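Local coordinates for protein formyltransferase PseJ (PDB 6EDK) that is a member of the formyl transferase family and binds N-{4-[{[(6S)-2-amino-4-oxo-3,4,5,6,7,8-hexahydropteridin-6-yl]methyl}(formyl)amino]benzoyl}-L-glutamic acid in a pocket, at residues T140-E152 with L198-I210. Residues are numbered along the deposited sequence; the frame is centred on the assembly and turned at random.
Sequences TYYENDTLRTTYE and LTDGWDTPVQKLI
A capped helix N-terminus, T146 with the first turn of helix 147-169, docks onto the later loop 198-210 through a single beta bridge between T146 and P205. The evidence is a pair of backbone bonds flanking T146, V206 N to D145 O (2.9 Å, 169° at the hydrogen) and L147 N to T204 O (3.2 Å). R148 N continues the run, donating to W202 O (2.8 Å), so carbonyls of the loop take up amides of the helix's first turn. T146 and T149 form a capping box, T149 N donating to T146 OG1 and T146 N to T149 OG1, and T149 OG1 also donates to D145 OD1. The side chain of R148, extended to CD and then bent (chi3 -63°), brings NE to the syn side of D203 OD1 at 2.8 Å. This salt bridge lies close to the guanidinium plane, while W202 CB sits over one guanidinium face, off-centre toward NH2. Beyond it, the six-membered ring of W202 turns its edge to the face of Y151, planes at 66° and centroids 5.0 Å apart, with CH2 over that face, displaced toward CG and CD2. L147 enters between L198, V206 and L209, its CD2 3.8 Å from L209 CD1. At the other end, Y141 OH meets I210 CD1 at 3.4 Å. One water joins E143 O, D145 O and Q207 N. Helix 106-112 borders the apolar side: F111 touches T150 and V206 and packs edge-to-face with Y141, while L108 meets L209. The contact thus ties the later loop to the chain where, having left edge strand 133-138 of the six-stranded sheet, it enters helix 147-169.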
ATOM      1  N   THR A 140     -13.439   2.319   9.484  1.00 34.90           N
ATOM      2  CA  THR A 140     -14.501   1.495  10.027  1.00 36.52           C
ATOM      3  C   THR A 140     -15.436   1.010   8.925  1.00 30.21           C
ATOM      4  O   THR A 140     -15.416   1.445   7.781  1.00 31.87           O
ATOM      5  CB  THR A 140     -15.297   2.261  11.089  1.00 43.26           C
ATOM      6  OG1 THR A 140     -15.676   3.539  10.538  1.00 47.14           O
ATOM      7  CG2 THR A 140     -14.434   2.431  12.361  1.00 48.20           C
ATOM      8  N   TYR A 141     -16.265   0.061   9.293  1.00 29.09           N
ATOM      9  CA  TYR A 141     -17.209  -0.513   8.367  1.00 28.17           C
ATOM     10  C   TYR A 141     -18.589  -0.508   9.018  1.00 30.05           C
ATOM     11  O   TYR A 141     -18.747  -0.187  10.196  1.00 30.15           O
ATOM     12  CB  TYR A 141     -16.837  -1.910   8.012  1.00 26.25           C
ATOM     13  CG  TYR A 141     -16.898  -2.875   9.137  1.00 31.00           C
ATOM     14  CD1 TYR A 141     -15.884  -2.941  10.078  1.00 37.30           C
ATOM     15  CD2 TYR A 141     -18.005  -3.695   9.313  1.00 34.14           C
ATOM     16  CE1 TYR A 141     -15.932  -3.856  11.129  1.00 38.54           C
ATOM     17  CE2 TYR A 141     -18.047  -4.610  10.335  1.00 37.41           C
ATOM     18  CZ  TYR A 141     -17.033  -4.685  11.246  1.00 41.13           C
ATOM     19  OH  TYR A 141     -17.122  -5.605  12.270  1.00 43.77           O
ATOM     20  N   TYR A 142     -19.568  -0.833   8.211  1.00 31.75           N
ATOM     21  CA  TYR A 142     -20.955  -0.721   8.600  1.00 31.45           C
ATOM     22  C   TYR A 142     -21.639  -2.058   8.450  1.00 34.44           C
ATOM     23  O   TYR A 142     -21.198  -2.939   7.698  1.00 30.79           O
ATOM     24  CB  TYR A 142     -21.674   0.314   7.751  1.00 30.30           C
ATOM     25  CG  TYR A 142     -21.071   1.675   7.855  1.00 31.73           C
ATOM     26  CD1 TYR A 142     -20.102   2.079   6.962  1.00 34.83           C
ATOM     27  CD2 TYR A 142     -21.419   2.550   8.863  1.00 37.27           C
ATOM     28  CE1 TYR A 142     -19.520   3.318   7.051  1.00 37.04           C
ATOM     29  CE2 TYR A 142     -20.853   3.813   8.959  1.00 36.07           C
ATOM     30  CZ  TYR A 142     -19.898   4.187   8.051  1.00 39.17           C
ATOM     31  OH  TYR A 142     -19.292   5.438   8.128  1.00 43.14           O
ATOM     32  N   GLU A 143     -22.803  -2.141   9.121  1.00 36.13           N
ATOM     33  CA  GLU A 143     -23.505  -3.405   9.258  1.00 39.19           C
ATOM     34  C   GLU A 143     -23.699  -4.135   7.949  1.00 39.01           C
ATOM     35  O   GLU A 143     -23.552  -5.363   7.911  1.00 44.59           O
ATOM     36  CB  GLU A 143     -24.892  -3.184   9.915  1.00 45.87           C
ATOM     37  CG  GLU A 143     -25.700  -4.490  10.090  1.00 64.87           C
ATOM     38  CD  GLU A 143     -27.155  -4.274  10.559  1.00 75.25           C
ATOM     39  OE1 GLU A 143     -27.578  -3.108  10.768  1.00 66.20           O
ATOM     40  OE2 GLU A 143     -27.879  -5.288  10.713  1.00 82.28           O
ATOM     41  N   ASN A 144     -24.047  -3.434   6.876  1.00 39.15           N
ATOM     42  CA  ASN A 144     -24.359  -4.136   5.630  1.00 47.12           C
ATOM     43  C   ASN A 144     -23.271  -3.978   4.553  1.00 47.27           C
ATOM     44  O   ASN A 144     -23.518  -4.272   3.371  1.00 44.33           O
ATOM     45  CB  ASN A 144     -25.722  -3.686   5.094  1.00 50.17           C
ATOM     46  CG  ASN A 144     -26.908  -4.245   5.929  1.00 56.91           C
ATOM     47  OD1 ASN A 144     -27.614  -3.506   6.613  1.00 60.43           O
ATOM     48  ND2 ASN A 144     -27.095  -5.557   5.892  1.00 49.57           N
ATOM     49  N   ASP A 145     -22.056  -3.600   4.945  1.00 34.62           N
ATOM     50  CA  ASP A 145     -20.970  -3.517   3.964  1.00 32.33           C
ATOM     51  C   ASP A 145     -20.722  -4.871   3.288  1.00 31.30           C
ATOM     52  O   ASP A 145     -20.942  -5.974   3.855  1.00 32.52           O
ATOM     53  CB  ASP A 145     -19.662  -3.092   4.627  1.00 30.46           C
ATOM     54  CG  ASP A 145     -19.406  -1.648   4.565  1.00 30.14           C
ATOM     55  OD1 ASP A 145     -19.743  -1.026   3.543  1.00 30.95           O
ATOM     56  OD2 ASP A 145     -18.875  -1.120   5.547  1.00 29.92           O
ATOM     57  N   THR A 146     -20.106  -4.786   2.101  1.00 32.16           N
ATOM     58  CA  THR A 146     -19.636  -5.939   1.362  1.00 31.24           C
ATOM     59  C   THR A 146     -18.114  -5.827   1.176  1.00 30.33           C
ATOM     60  O   THR A 146     -17.537  -4.827   1.503  1.00 25.68           O
ATOM     61  CB  THR A 146     -20.320  -5.997   0.003  1.00 35.08           C
ATOM     62  OG1 THR A 146     -19.970  -4.817  -0.710  1.00 33.61           O
ATOM     63  CG2 THR A 146     -21.850  -6.068   0.164  1.00 35.97           C
ATOM     64  N   LEU A 147     -17.466  -6.876   0.668  1.00 29.39           N
ATOM     65  CA  LEU A 147     -16.049  -6.729   0.358  1.00 31.23           C
ATOM     66  C   LEU A 147     -15.832  -5.615  -0.650  1.00 29.30           C
ATOM     67  O   LEU A 147     -14.839  -4.920  -0.559  1.00 28.71           O
ATOM     68  CB  LEU A 147     -15.446  -8.019  -0.187  1.00 32.15           C
ATOM     69  CG  LEU A 147     -15.372  -9.136   0.878  1.00 34.20           C
ATOM     70  CD1 LEU A 147     -14.988 -10.447   0.214  1.00 40.35           C
ATOM     71  CD2 LEU A 147     -14.412  -8.825   2.022  1.00 28.49           C
ATOM     72  N   ARG A 148     -16.734  -5.458  -1.620  1.00 28.72           N
ATOM     73  CA  ARG A 148     -16.578  -4.372  -2.588  1.00 28.90           C
ATOM     74  C   ARG A 148     -16.617  -3.024  -1.907  1.00 24.63           C
ATOM     75  O   ARG A 148     -15.823  -2.161  -2.204  1.00 27.86           O
ATOM     76  CB  ARG A 148     -17.674  -4.417  -3.641  1.00 28.95           C
ATOM     77  CG  ARG A 148     -17.506  -3.401  -4.768  1.00 34.06           C
ATOM     78  CD  ARG A 148     -18.703  -3.386  -5.725  1.00 41.38           C
ATOM     79  NE  ARG A 148     -18.879  -4.675  -6.423  1.00 47.45           N
ATOM     80  CZ  ARG A 148     -18.114  -5.075  -7.431  1.00 54.09           C
ATOM     81  NH1 ARG A 148     -17.119  -4.314  -7.842  1.00 56.66           N
ATOM     82  NH2 ARG A 148     -18.333  -6.244  -8.012  1.00 57.74           N
ATOM     83  N   THR A 149     -17.628  -2.789  -1.062  1.00 27.31           N
ATOM     84  CA  THR A 149     -17.784  -1.452  -0.506  1.00 25.30           C
ATOM     85  C   THR A 149     -16.674  -1.124   0.472  1.00 26.51           C
ATOM     86  O   THR A 149     -16.223   0.023   0.489  1.00 25.14           O
ATOM     87  CB  THR A 149     -19.172  -1.228   0.173  1.00 27.80           C
ATOM     88  OG1 THR A 149     -19.469  -2.183   1.203  1.00 28.75           O
ATOM     89  CG2 THR A 149     -20.282  -1.320  -0.914  1.00 28.17           C
ATOM     90  N   THR A 150     -16.171  -2.125   1.225  1.00 25.34           N
ATOM     91  CA  THR A 150     -15.043  -1.884   2.134  1.00 24.16           C
ATOM     92  C   THR A 150     -13.749  -1.693   1.356  1.00 24.30           C
ATOM     93  O   THR A 150     -13.010  -0.771   1.662  1.00 25.56           O
ATOM     94  CB  THR A 150     -14.858  -3.003   3.127  1.00 26.39           C
ATOM     95  OG1 THR A 150     -14.796  -4.278   2.468  1.00 30.11           O
ATOM     96  CG2 THR A 150     -16.112  -3.078   4.040  1.00 24.40           C
ATOM     97  N   TYR A 151     -13.518  -2.502   0.317  1.00 22.86           N
ATOM     98  CA  TYR A 151     -12.324  -2.268  -0.558  1.00 24.88           C
ATOM     99  C   TYR A 151     -12.332  -0.884  -1.190  1.00 24.21           C
ATOM    100  O   TYR A 151     -11.302  -0.164  -1.198  1.00 27.10           O
ATOM    101  CB  TYR A 151     -12.279  -3.360  -1.627  1.00 27.67           C
ATOM    102  CG  TYR A 151     -11.073  -3.254  -2.569  1.00 27.85           C
ATOM    103  CD1 TYR A 151     -11.123  -2.447  -3.700  1.00 32.67           C
ATOM    104  CD2 TYR A 151      -9.882  -3.925  -2.288  1.00 27.47           C
ATOM    105  CE1 TYR A 151     -10.002  -2.339  -4.563  1.00 33.61           C
ATOM    106  CE2 TYR A 151      -8.760  -3.809  -3.127  1.00 31.61           C
ATOM    107  CZ  TYR A 151      -8.836  -3.022  -4.255  1.00 35.30           C
ATOM    108  OH  TYR A 151      -7.728  -2.946  -5.081  1.00 40.49           O
ATOM    109  N   GLU A 152     -13.463  -0.480  -1.736  1.00 26.52           N
ATOM    110  CA  GLU A 152     -13.532   0.866  -2.321  1.00 23.78           C
ATOM    111  C   GLU A 152     -13.293   1.921  -1.287  1.00 26.48           C
ATOM    112  O   GLU A 152     -12.674   2.909  -1.567  1.00 27.21           O
ATOM    113  CB  GLU A 152     -14.895   1.085  -2.996  1.00 27.34           C
ATOM    114  CG  GLU A 152     -14.988   0.397  -4.336  1.00 42.40           C
ATOM    115  CD  GLU A 152     -13.857   0.840  -5.289  1.00 54.85           C
ATOM    116  OE1 GLU A 152     -13.552   2.082  -5.349  1.00 56.61           O
ATOM    117  OE2 GLU A 152     -13.255  -0.067  -5.937  1.00 57.48           O
ATOM    118  N   LEU A 198     -17.335 -16.869   0.193  1.00 41.83           N
ATOM    119  CA  LEU A 198     -17.566 -15.764  -0.731  1.00 42.91           C
ATOM    120  C   LEU A 198     -18.539 -16.166  -1.846  1.00 43.96           C
ATOM    121  O   LEU A 198     -18.223 -16.119  -3.029  1.00 41.77           O
ATOM    122  CB  LEU A 198     -16.241 -15.290  -1.307  1.00 41.15           C
ATOM    123  CG  LEU A 198     -15.134 -15.009  -0.299  1.00 46.42           C
ATOM    124  CD1 LEU A 198     -14.049 -14.217  -0.982  1.00 48.00           C
ATOM    125  CD2 LEU A 198     -15.729 -14.270   0.894  1.00 53.60           C
ATOM    126  N   THR A 199     -19.766 -16.469  -1.434  1.00 49.84           N
ATOM    127  CA  THR A 199     -20.784 -16.924  -2.366  1.00 58.07           C
ATOM    128  C   THR A 199     -21.195 -15.859  -3.358  1.00 56.06           C
ATOM    129  O   THR A 199     -21.672 -16.213  -4.436  1.00 48.85           O
ATOM    130  CB  THR A 199     -22.020 -17.408  -1.608  1.00 58.86           C
ATOM    131  OG1 THR A 199     -22.369 -16.442  -0.615  1.00 59.27           O
ATOM    132  CG2 THR A 199     -21.733 -18.749  -0.952  1.00 58.93           C
ATOM    133  N   ASP A 200     -21.016 -14.568  -3.027  1.00 48.09           N
ATOM    134  CA  ASP A 200     -21.339 -13.502  -3.972  1.00 44.21           C
ATOM    135  C   ASP A 200     -20.115 -12.706  -4.386  1.00 43.43           C
ATOM    136  O   ASP A 200     -20.240 -11.581  -4.839  1.00 42.01           O
ATOM    137  CB  ASP A 200     -22.414 -12.577  -3.399  1.00 52.77           C
ATOM    138  CG  ASP A 200     -23.741 -13.285  -3.214  1.00 62.95           C
ATOM    139  OD1 ASP A 200     -24.231 -13.839  -4.211  1.00 68.40           O
ATOM    140  OD2 ASP A 200     -24.277 -13.314  -2.089  1.00 67.53           O
ATOM    141  N   GLY A 201     -18.947 -13.327  -4.319  1.00 41.85           N
ATOM    142  CA  GLY A 201     -17.732 -12.702  -4.828  1.00 44.41           C
ATOM    143  C   GLY A 201     -17.481 -11.414  -4.036  1.00 38.66           C
ATOM    144  O   GLY A 201     -17.624 -11.392  -2.793  1.00 36.46           O
ATOM    145  N   TRP A 202     -17.205 -10.369  -4.781  1.00 38.99           N
ATOM    146  CA  TRP A 202     -16.986  -9.038  -4.219  1.00 38.08           C
ATOM    147  C   TRP A 202     -18.201  -8.550  -3.455  1.00 37.21           C
ATOM    148  O   TRP A 202     -18.065  -7.777  -2.511  1.00 34.92           O
ATOM    149  CB  TRP A 202     -16.674  -8.072  -5.370  1.00 36.44           C
ATOM    150  CG  TRP A 202     -15.269  -8.062  -5.803  1.00 40.09           C
ATOM    151  CD1 TRP A 202     -14.750  -8.578  -6.976  1.00 43.82           C
ATOM    152  CD2 TRP A 202     -14.161  -7.473  -5.098  1.00 40.68           C
ATOM    153  NE1 TRP A 202     -13.400  -8.360  -7.026  1.00 42.88           N
ATOM    154  CE2 TRP A 202     -13.003  -7.672  -5.897  1.00 43.55           C
ATOM    155  CE3 TRP A 202     -14.031  -6.826  -3.867  1.00 35.72           C
ATOM    156  CZ2 TRP A 202     -11.739  -7.235  -5.499  1.00 44.16           C
ATOM    157  CZ3 TRP A 202     -12.761  -6.413  -3.465  1.00 34.64           C
ATOM    158  CH2 TRP A 202     -11.638  -6.603  -4.288  1.00 40.83           C
ATOM    159  N   ASP A 203     -19.396  -9.016  -3.815  1.00 38.03           N
ATOM    160  CA  ASP A 203     -20.604  -8.535  -3.172  1.00 37.52           C
ATOM    161  C   ASP A 203     -21.053  -9.421  -2.010  1.00 36.45           C
ATOM    162  O   ASP A 203     -22.201  -9.299  -1.561  1.00 41.34           O
ATOM    163  CB  ASP A 203     -21.715  -8.352  -4.212  1.00 44.31           C
ATOM    164  CG  ASP A 203     -21.322  -7.364  -5.334  1.00 49.70           C
ATOM    165  OD1 ASP A 203     -20.808  -6.235  -5.063  1.00 47.86           O
ATOM    166  OD2 ASP A 203     -21.525  -7.730  -6.502  1.00 51.64           O
ATOM    167  N   THR A 204     -20.150 -10.257  -1.476  1.00 36.95           N
ATOM    168  CA  THR A 204     -20.422 -10.966  -0.228  1.00 37.83           C
ATOM    169  C   THR A 204     -20.520  -9.979   0.940  1.00 38.77           C
ATOM    170  O   THR A 204     -19.595  -9.170   1.139  1.00 33.33           O
ATOM    171  CB  THR A 204     -19.349 -11.975   0.048  1.00 40.29           C
ATOM    172  OG1 THR A 204     -19.213 -12.858  -1.092  1.00 44.73           O
ATOM    173  CG2 THR A 204     -19.690 -12.750   1.305  1.00 39.40           C
ATOM    174  N   PRO A 205     -21.606  -9.998   1.694  1.00 37.96           N
ATOM    175  CA  PRO A 205     -21.664  -9.212   2.938  1.00 37.40           C
ATOM    176  C   PRO A 205     -20.531  -9.603   3.868  1.00 34.79           C
ATOM    177  O   PRO A 205     -20.183 -10.785   3.993  1.00 33.95           O
ATOM    178  CB  PRO A 205     -23.035  -9.561   3.512  1.00 39.94           C
ATOM    179  CG  PRO A 205     -23.824 -10.030   2.322  1.00 40.62           C
ATOM    180  CD  PRO A 205     -22.888 -10.712   1.436  1.00 39.82           C
ATOM    181  N   VAL A 206     -19.904  -8.597   4.493  1.00 32.17           N
ATOM    182  CA  VAL A 206     -18.766  -8.913   5.354  1.00 32.96           C
ATOM    183  C   VAL A 206     -19.240  -9.574   6.646  1.00 35.30           C
ATOM    184  O   VAL A 206     -18.490 -10.332   7.267  1.00 35.66           O
ATOM    185  CB  VAL A 206     -17.908  -7.639   5.650  1.00 33.33           C
ATOM    186  CG1 VAL A 206     -17.320  -7.065   4.326  1.00 34.79           C
ATOM    187  CG2 VAL A 206     -18.654  -6.599   6.348  1.00 33.60           C
ATOM    188  N   GLN A 207     -20.478  -9.300   7.071  1.00 37.36           N
ATOM    189  CA  GLN A 207     -21.007  -9.901   8.301  1.00 43.60           C
ATOM    190  C   GLN A 207     -20.826 -11.417   8.280  1.00 46.02           C
ATOM    191  O   GLN A 207     -20.456 -12.010   9.293  1.00 51.40           O
ATOM    192  CB  GLN A 207     -22.490  -9.513   8.462  1.00 52.54           C
ATOM    193  CG  GLN A 207     -23.017  -9.455   9.895  1.00 70.28           C
ATOM    194  CD  GLN A 207     -22.158  -8.587  10.832  1.00 78.64           C
ATOM    195  OE1 GLN A 207     -21.925  -7.382  10.586  1.00 75.47           O
ATOM    196  NE2 GLN A 207     -21.680  -9.201  11.914  1.00 79.25           N
ATOM    197  N   LYS A 208     -20.993 -12.044   7.107  1.00 45.81           N
ATOM    198  CA  LYS A 208     -20.819 -13.486   6.952  1.00 51.08           C
ATOM    199  C   LYS A 208     -19.394 -13.957   7.181  1.00 49.73           C
ATOM    200  O   LYS A 208     -19.167 -15.168   7.360  1.00 47.81           O
ATOM    201  CB  LYS A 208     -21.223 -13.910   5.524  1.00 48.71           C
ATOM    202  CG  LYS A 208     -22.657 -13.582   5.182  1.00 55.26           C
ATOM    203  CD  LYS A 208     -23.069 -14.183   3.837  1.00 62.25           C
ATOM    204  CE  LYS A 208     -24.558 -13.946   3.598  1.00 71.31           C
ATOM    205  NZ  LYS A 208     -24.961 -14.117   2.167  1.00 79.92           N
ATOM    206  N   LEU A 209     -18.418 -13.030   7.175  1.00 39.00           N
ATOM    207  CA  LEU A 209     -17.014 -13.371   7.160  1.00 37.08           C
ATOM    208  C   LEU A 209     -16.336 -13.146   8.499  1.00 35.30           C
ATOM    209  O   LEU A 209     -15.254 -13.702   8.731  1.00 39.44           O
ATOM    210  CB  LEU A 209     -16.299 -12.540   6.083  1.00 36.85           C
ATOM    211  CG  LEU A 209     -16.944 -12.543   4.717  1.00 39.74           C
ATOM    212  CD1 LEU A 209     -16.084 -11.794   3.665  1.00 38.71           C
ATOM    213  CD2 LEU A 209     -17.139 -13.973   4.252  1.00 43.74           C
ATOM    214  N   ILE A 210     -16.941 -12.349   9.373  1.00 35.65           N
ATOM    215  CA  ILE A 210     -16.225 -11.844  10.540  1.00 38.93           C
ATOM    216  C   ILE A 210     -15.894 -13.002  11.450  1.00 45.77           C
ATOM    217  O   ILE A 210     -16.791 -13.750  11.866  1.00 44.10           O
ATOM    218  CB  ILE A 210     -17.036 -10.781  11.273  1.00 38.92           C
ATOM    219  CG1 ILE A 210     -17.107  -9.509  10.413  1.00 39.25           C
ATOM    220  CG2 ILE A 210     -16.402 -10.507  12.652  1.00 42.21           C
ATOM    221  CD1 ILE A 210     -18.082  -8.534  10.889  1.00 48.82           C
TER
HETATM  222  O   HOH W   1     -22.290  -7.252   6.029  1.00 37.36           O
HETATM  223  O   HOH W   2     -21.321  -4.659  -3.161  1.00 34.53           O